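Local coordinates for hypothetical protein (Lactobacillus plantarum, PDB 2IAY) that is of unknown function but, as a member of the DUF1831 family with a distinctive fold, may take part in amino-acid metabolism, at residues A[29-34]-A[108-113]; A[41-46]-A[99-104]. All coordinates share one frame; numbering follows the deposited sequence.

Interaction 1: A[29-34]-A[108-113]; sequences MDLGFV and RDILTT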
loop_
_atom_site.group_PDB
_atom_site.type_symbol
_atom_site.label_atom_id
_atom_site.label_comp_id
_atom_site.label_asym_id
_atom_site.label_seq_id
_atom_site.Cartn_x
_atom_site.Cartn_y
_atom_site.Cartn_z
HETATM N N MSE A 29 -1.874 7.169 -11.592
HETATM C CA MSE A 29 -0.940 6.811 -12.662
HETATM C C MSE A 29 0.381 7.503 -12.450
HETATM O O MSE A 29 1.443 6.933 -12.608
HETATM C CB MSE A 29 -1.517 7.220 -14.036
HETATM C CG MSE A 29 -2.704 6.358 -14.391
HETATM SE SE MSE A 29 -3.492 6.867 -16.085
HETATM C CE MSE A 29 -4.487 5.185 -16.360
ATOM N N ASP A 30 0.322 8.775 -12.100
ATOM C CA ASP A 30 1.529 9.571 -11.871
ATOM C C ASP A 30 2.384 9.027 -10.726
ATOM O O ASP A 30 3.598 9.176 -10.741
ATOM C CB ASP A 30 1.158 11.041 -11.604
ATOM C CG ASP A 30 2.363 11.968 -11.645
ATOM O OD1 ASP A 30 3.079 11.910 -12.676
ATOM O OD2 ASP A 30 2.567 12.768 -10.676
ATOM N N LEU A 31 1.765 8.378 -9.743
ATOM C CA LEU A 31 2.480 7.785 -8.606
ATOM C C LEU A 31 2.854 6.336 -8.841
ATOM O O LEU A 31 3.371 5.698 -7.916
ATOM C CB LEU A 31 1.641 7.927 -7.320
ATOM C CG LEU A 31 1.777 9.252 -6.557
ATOM C CD1 LEU A 31 3.093 9.414 -5.880
ATOM C CD2 LEU A 31 1.511 10.512 -7.384
ATOM N N GLY A 32 2.599 5.796 -10.028
ATOM C CA GLY A 32 3.090 4.497 -10.377
ATOM C C GLY A 32 2.079 3.367 -10.332
ATOM O O GLY A 32 2.438 2.217 -10.543
ATOM N N PHE A 33 0.812 3.665 -10.106
ATOM C CA PHE A 33 -0.223 2.646 -10.221
ATOM C C PHE A 33 -0.446 2.314 -11.687
ATOM O O PHE A 33 -0.385 3.199 -12.542
ATOM C CB PHE A 33 -1.560 3.103 -9.618
ATOM C CG PHE A 33 -1.591 3.171 -8.122
ATOM C CD1 PHE A 33 -0.914 4.155 -7.430
ATOM C CD2 PHE A 33 -2.315 2.232 -7.409
ATOM C CE1 PHE A 33 -0.988 4.217 -6.044
ATOM C CE2 PHE A 33 -2.377 2.296 -6.039
ATOM C CZ PHE A 33 -1.676 3.238 -5.370
ATOM N N VAL A 34 -0.754 1.040 -11.930
ATOM C CA VAL A 34 -1.021 0.451 -13.275
ATOM C C VAL A 34 -2.502 0.076 -13.341
ATOM O O VAL A 34 -2.962 -0.638 -12.454
ATOM C CB VAL A 34 -0.149 -0.824 -13.490
ATOM C CG1 VAL A 34 -0.503 -1.541 -14.809
ATOM C CG2 VAL A 34 1.322 -0.439 -13.472
ATOM N N ARG A 108 0.083 13.677 -2.308
ATOM C CA ARG A 108 -0.559 13.768 -3.619
ATOM C C ARG A 108 -2.043 13.386 -3.591
ATOM O O ARG A 108 -2.625 13.075 -4.603
ATOM C CB ARG A 108 0.237 12.985 -4.657
ATOM C CG ARG A 108 1.712 13.385 -4.722
ATOM C CD ARG A 108 1.948 14.691 -5.456
ATOM N NE ARG A 108 1.745 14.495 -6.883
ATOM C CZ ARG A 108 0.701 14.931 -7.591
ATOM N NH1 ARG A 108 -0.257 15.720 -7.072
ATOM N NH2 ARG A 108 0.635 14.603 -8.862
ATOM N N ASP A 109 -2.679 13.450 -2.414
ATOM C CA ASP A 109 -4.137 13.278 -2.323
ATOM C C ASP A 109 -4.609 11.904 -2.757
ATOM O O ASP A 109 -5.648 11.777 -3.394
ATOM C CB ASP A 109 -4.904 14.407 -3.056
ATOM C CG ASP A 109 -6.418 14.389 -2.841
ATOM O OD1 ASP A 109 -6.866 14.145 -1.715
ATOM O OD2 ASP A 109 -7.190 14.644 -3.801
ATOM N N ILE A 110 -3.859 10.874 -2.358
ATOM C CA ILE A 110 -4.284 9.495 -2.546
ATOM C C ILE A 110 -4.771 8.894 -1.239
ATOM O O ILE A 110 -5.850 8.279 -1.213
ATOM C CB ILE A 110 -3.185 8.634 -3.225
ATOM C CG1 ILE A 110 -2.887 9.188 -4.658
ATOM C CG2 ILE A 110 -3.576 7.157 -3.234
ATOM C CD1 ILE A 110 -1.625 8.653 -5.289
ATOM N N LEU A 111 -3.980 9.063 -0.180
ATOM C CA LEU A 111 -4.313 8.567 1.165
ATOM C C LEU A 111 -4.241 9.709 2.165
ATOM O O LEU A 111 -3.464 10.650 1.969
ATOM C CB LEU A 111 -3.322 7.487 1.621
ATOM C CG LEU A 111 -3.267 6.206 0.792
ATOM C CD1 LEU A 111 -2.179 5.275 1.368
ATOM C CD2 LEU A 111 -4.641 5.506 0.757
ATOM N N THR A 112 -4.978 9.558 3.250
ATOM C CA THR A 112 -4.778 10.359 4.469
ATOM C C THR A 112 -4.628 9.418 5.655
ATOM O O THR A 112 -4.870 8.227 5.548
ATOM C CB THR A 112 -5.910 11.331 4.708
ATOM O OG1 THR A 112 -7.117 10.596 4.919
ATOM C CG2 THR A 112 -6.036 12.316 3.574
ATOM N N THR A 113 -4.192 9.946 6.780
ATOM C CA THR A 113 -4.232 9.193 8.026
ATOM C C THR A 113 -4.720 10.125 9.134
ATOM O O THR A 113 -4.895 11.323 8.932
ATOM C CB THR A 113 -2.854 8.492 8.303
ATOM O OG1 THR A 113 -2.923 7.632 9.439
ATOM C CG2 THR A 113 -1.748 9.476 8.508
#
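The backbones of Leu31 and Arg108 come no nearer than 8.4 Å between their CA atoms, and side chains bridge that gap where two helix ends meet: helix 25-30 closes in a Schellman motif at Gly32, and Arg108 is the first residue to leave helical geometry after helix 92-107. Gly32 has positive phi, at which a CB would run into the carbonyl O of Leu31, and its N bonds back to Met29 O. The branch carbon CG of Leu31 lies 3.7 Å from Ile110 CD1, the two side chains running antiparallel alongside one another, while the methyl CD2 rests on the aliphatic part of Arg108, 3.9 Å from both CB and CG. Beyond that apolar patch, Ile110 is buried and continues inward to Leu28, Met61 and Phe105, while strand 111-113 sets off to pair with strand 17-19.

Nearer the solvent the Arg108 chain, bent at both chi2 and chi3, passes Leu31 CD2 at a slant and brings its guanidinium to Asp30. Arg108 is modelled in two conformers; in the one described, the salt bridge is a single hydrogen bond between two exposed residues. Arg108 NH2 donates to Asp30 OD2 over 3.2 Å at 164°. OD2 lies in the guanidinium plane, but NH2 reaches its anti side tilted 29° out of the carboxylate plane, the two planes being 67° apart.

Interaction 2: A[41-46]-A[99-104]; sequences FSFERS and RYILAN. With GOL (glycerol), chain C.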
loop_
_atom_site.group_PDB
_atom_site.type_symbol
_atom_site.label_atom_id
_atom_site.label_comp_id
_atom_site.label_asym_id
_atom_site.label_seq_id
_atom_site.Cartn_x
_atom_site.Cartn_y
_atom_site.Cartn_z
ATOM N N PHE A 41 -6.687 -0.371 -10.246
ATOM C CA PHE A 41 -5.335 0.165 -10.248
ATOM C C PHE A 41 -4.502 -0.562 -9.225
ATOM O O PHE A 41 -4.933 -0.640 -8.067
ATOM C CB PHE A 41 -5.343 1.632 -9.852
ATOM C CG PHE A 41 -6.078 2.501 -10.794
ATOM C CD1 PHE A 41 -7.472 2.602 -10.711
ATOM C CD2 PHE A 41 -5.428 3.234 -11.742
ATOM C CE1 PHE A 41 -8.168 3.401 -11.564
ATOM C CE2 PHE A 41 -6.170 4.089 -12.617
ATOM C CZ PHE A 41 -7.494 4.147 -12.510
ATOM N N SER A 42 -3.325 -1.047 -9.599
ATOM C CA SER A 42 -2.480 -1.752 -8.629
ATOM C C SER A 42 -1.082 -1.159 -8.543
ATOM O O SER A 42 -0.570 -0.537 -9.501
ATOM C CB SER A 42 -2.392 -3.241 -8.929
ATOM O OG SER A 42 -1.709 -3.473 -10.141
ATOM N N PHE A 43 -0.460 -1.351 -7.380
ATOM C CA PHE A 43 0.853 -0.823 -7.039
ATOM C C PHE A 43 1.526 -1.846 -6.119
ATOM O O PHE A 43 0.878 -2.411 -5.236
ATOM C CB PHE A 43 0.660 0.527 -6.292
ATOM C CG PHE A 43 1.929 1.193 -5.831
ATOM C CD1 PHE A 43 2.467 0.897 -4.611
ATOM C CD2 PHE A 43 2.550 2.103 -6.615
ATOM C CE1 PHE A 43 3.611 1.531 -4.182
ATOM C CE2 PHE A 43 3.712 2.751 -6.201
ATOM C CZ PHE A 43 4.221 2.437 -4.991
ATOM N N GLU A 44 2.797 -2.087 -6.364
ATOM C CA GLU A 44 3.556 -2.995 -5.511
ATOM C C GLU A 44 4.982 -2.505 -5.379
ATOM O O GLU A 44 5.603 -2.104 -6.355
ATOM C CB GLU A 44 3.526 -4.415 -6.086
ATOM C CG GLU A 44 4.392 -5.408 -5.349
ATOM C CD GLU A 44 4.429 -6.730 -6.063
ATOM O OE1 GLU A 44 3.340 -7.332 -6.228
ATOM O OE2 GLU A 44 5.540 -7.134 -6.439
ATOM N N ARG A 45 5.516 -2.595 -4.172
ATOM C CA ARG A 45 6.931 -2.305 -3.922
ATOM C C ARG A 45 7.556 -3.301 -2.979
ATOM O O ARG A 45 6.959 -3.664 -1.986
ATOM C CB ARG A 45 7.141 -0.913 -3.324
ATOM C CG ARG A 45 6.870 0.249 -4.280
ATOM C CD ARG A 45 7.926 0.357 -5.373
ATOM N NE ARG A 45 7.677 1.493 -6.237
ATOM C CZ ARG A 45 6.913 1.504 -7.325
ATOM N NH1 ARG A 45 6.237 0.437 -7.717
ATOM N NH2 ARG A 45 6.810 2.626 -8.043
ATOM N N SER A 46 8.771 -3.712 -3.308
ATOM C CA SER A 46 9.623 -4.450 -2.393
ATOM C C SER A 46 10.057 -3.588 -1.226
ATOM O O SER A 46 10.233 -2.394 -1.354
ATOM C CB SER A 46 10.839 -4.924 -3.123
ATOM O OG SER A 46 10.432 -5.899 -4.026
ATOM N N ARG A 99 6.849 3.845 5.082
ATOM C CA ARG A 99 6.381 5.202 5.376
ATOM C C ARG A 99 6.794 6.225 4.332
ATOM O O ARG A 99 6.045 7.141 4.007
ATOM C CB ARG A 99 6.846 5.634 6.757
ATOM C CG ARG A 99 6.167 4.933 7.936
ATOM C CD ARG A 99 4.664 5.164 7.998
ATOM N NE ARG A 99 4.197 4.759 9.338
ATOM C CZ ARG A 99 3.313 3.821 9.640
ATOM N NH1 ARG A 99 2.571 3.271 8.710
ATOM N NH2 ARG A 99 3.187 3.428 10.901
ATOM N N TYR A 100 8.000 6.078 3.792
ATOM C CA TYR A 100 8.482 6.939 2.731
ATOM C C TYR A 100 7.593 6.837 1.488
ATOM O O TYR A 100 7.232 7.837 0.900
ATOM C CB TYR A 100 9.959 6.551 2.421
ATOM C CG TYR A 100 10.623 7.461 1.416
ATOM C CD1 TYR A 100 10.489 7.264 0.062
ATOM C CD2 TYR A 100 11.326 8.574 1.849
ATOM C CE1 TYR A 100 11.089 8.167 -0.853
ATOM C CE2 TYR A 100 11.939 9.439 0.979
ATOM C CZ TYR A 100 11.807 9.237 -0.351
ATOM O OH TYR A 100 12.407 10.120 -1.196
ATOM N N ILE A 101 7.275 5.611 1.091
ATOM C CA ILE A 101 6.429 5.373 -0.044
ATOM C C ILE A 101 5.060 6.007 0.176
ATOM O O ILE A 101 4.511 6.713 -0.691
ATOM C CB ILE A 101 6.312 3.841 -0.340
ATOM C CG1 ILE A 101 7.655 3.274 -0.801
ATOM C CG2 ILE A 101 5.213 3.574 -1.376
ATOM C CD1 ILE A 101 7.767 1.753 -0.658
ATOM N N LEU A 102 4.456 5.718 1.325
ATOM C CA LEU A 102 3.118 6.225 1.605
ATOM C C LEU A 102 3.065 7.724 1.819
ATOM O O LEU A 102 2.054 8.339 1.559
ATOM C CB LEU A 102 2.484 5.470 2.767
ATOM C CG LEU A 102 2.296 3.966 2.554
ATOM C CD1 LEU A 102 1.600 3.317 3.748
ATOM C CD2 LEU A 102 1.523 3.695 1.274
ATOM N N ALA A 103 4.169 8.329 2.247
ATOM C CA ALA A 103 4.196 9.765 2.419
ATOM C C ALA A 103 3.943 10.452 1.090
ATOM O O ALA A 103 3.312 11.474 1.036
ATOM C CB ALA A 103 5.572 10.211 2.970
ATOM N N ASN A 104 4.434 9.890 -0.002
ATOM C CA ASN A 104 4.164 10.441 -1.314
ATOM C C ASN A 104 2.651 10.389 -1.657
ATOM O O ASN A 104 2.140 11.281 -2.302
ATOM C CB ASN A 104 4.951 9.729 -2.414
ATOM C CG ASN A 104 6.414 10.014 -2.393
ATOM O OD1 ASN A 104 6.832 11.105 -1.999
ATOM N ND2 ASN A 104 7.199 9.074 -2.897
HETATM C C1 GOL C . 7.597 -5.221 -8.256
HETATM C C2 GOL C . 8.127 -4.697 -6.920
HETATM O O2 GOL C . 8.699 -5.769 -6.220
HETATM C C3 GOL C . 9.093 -3.540 -7.141
HETATM O O3 GOL C . 9.717 -3.038 -5.967
#
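This is a helix-on-sheet packing contact, apolar across the interface, in which one residue of helix 92-107, Ile101, reaches strand 41-47 of the four-stranded antiparallel sheet. Its two branches divide the work. CG2 meets the Phe43 ring, 3.8 Å from CE1 and nearly as close to CZ, approaching obliquely. CD1 goes to Arg45, the next residue but one on the strand, whose CB also points toward the helix; it lies 3.8 Å from Arg45 CB and a little farther from CG. Phe43 and Arg45 alternate with residues on the other side of the strand, which is why both can face the helix. With Ile101 cut back to an alanine, the end of the Phe43 ring is likely to face a gap, and Arg45 CB would probably be left without the methyl it packs on.

Arg45 bends at chi2 (-70°), turning its chain back along the strand. One face of its guanidinium is met by Phe43 CE2, 3.5 Å from the guanidinium plane and off to one side of its centre. There NH1 donates to Glu44 O over 3.0 Å, reaching it from above the carbonyl plane.

A glycerol, probably from the crystallisation liquor, sits by Glu44 and Ser46. Its O3 accepts an almost straight bond from Ser46 N (2.9 Å, 177°), and its O2 pairs with Ser46 OG at 2.8 Å. Glu44 OE2 is only weakly bonded to O2, but it also forms a salt bridge with Lys58, which bonds the glycerol too.

Deeper in, Phe43 meets Phe105 of the same helix edge-to-face and packs on Phe33, while Ile101 also touches Leu59 on strand 57-63, the strand that pairs with 41-47.

The centres of interactions 1 and 2 are about 8 Å apart, and they adjoin directly: Val34 N lies 2.9 Å from Ser42 O, a probable hydrogen bond between strands 34-35 and 41-47, and Phe33 CE2 packs 3.5 Å from Phe43 CB. Along the chain the order is 29-34, 41-46, 99-104, 108-113, so both segments of interaction 2 lie between those of interaction 1. Helix 92-107 serves both, packing on the four-stranded sheet at 99-104 and ending just before Arg108. From there strand 111-113 enters the three-stranded sheet. Together the contacts join helix 25-30, helix 92-107 and both sheets into one compact domain, with Phe105 touching both.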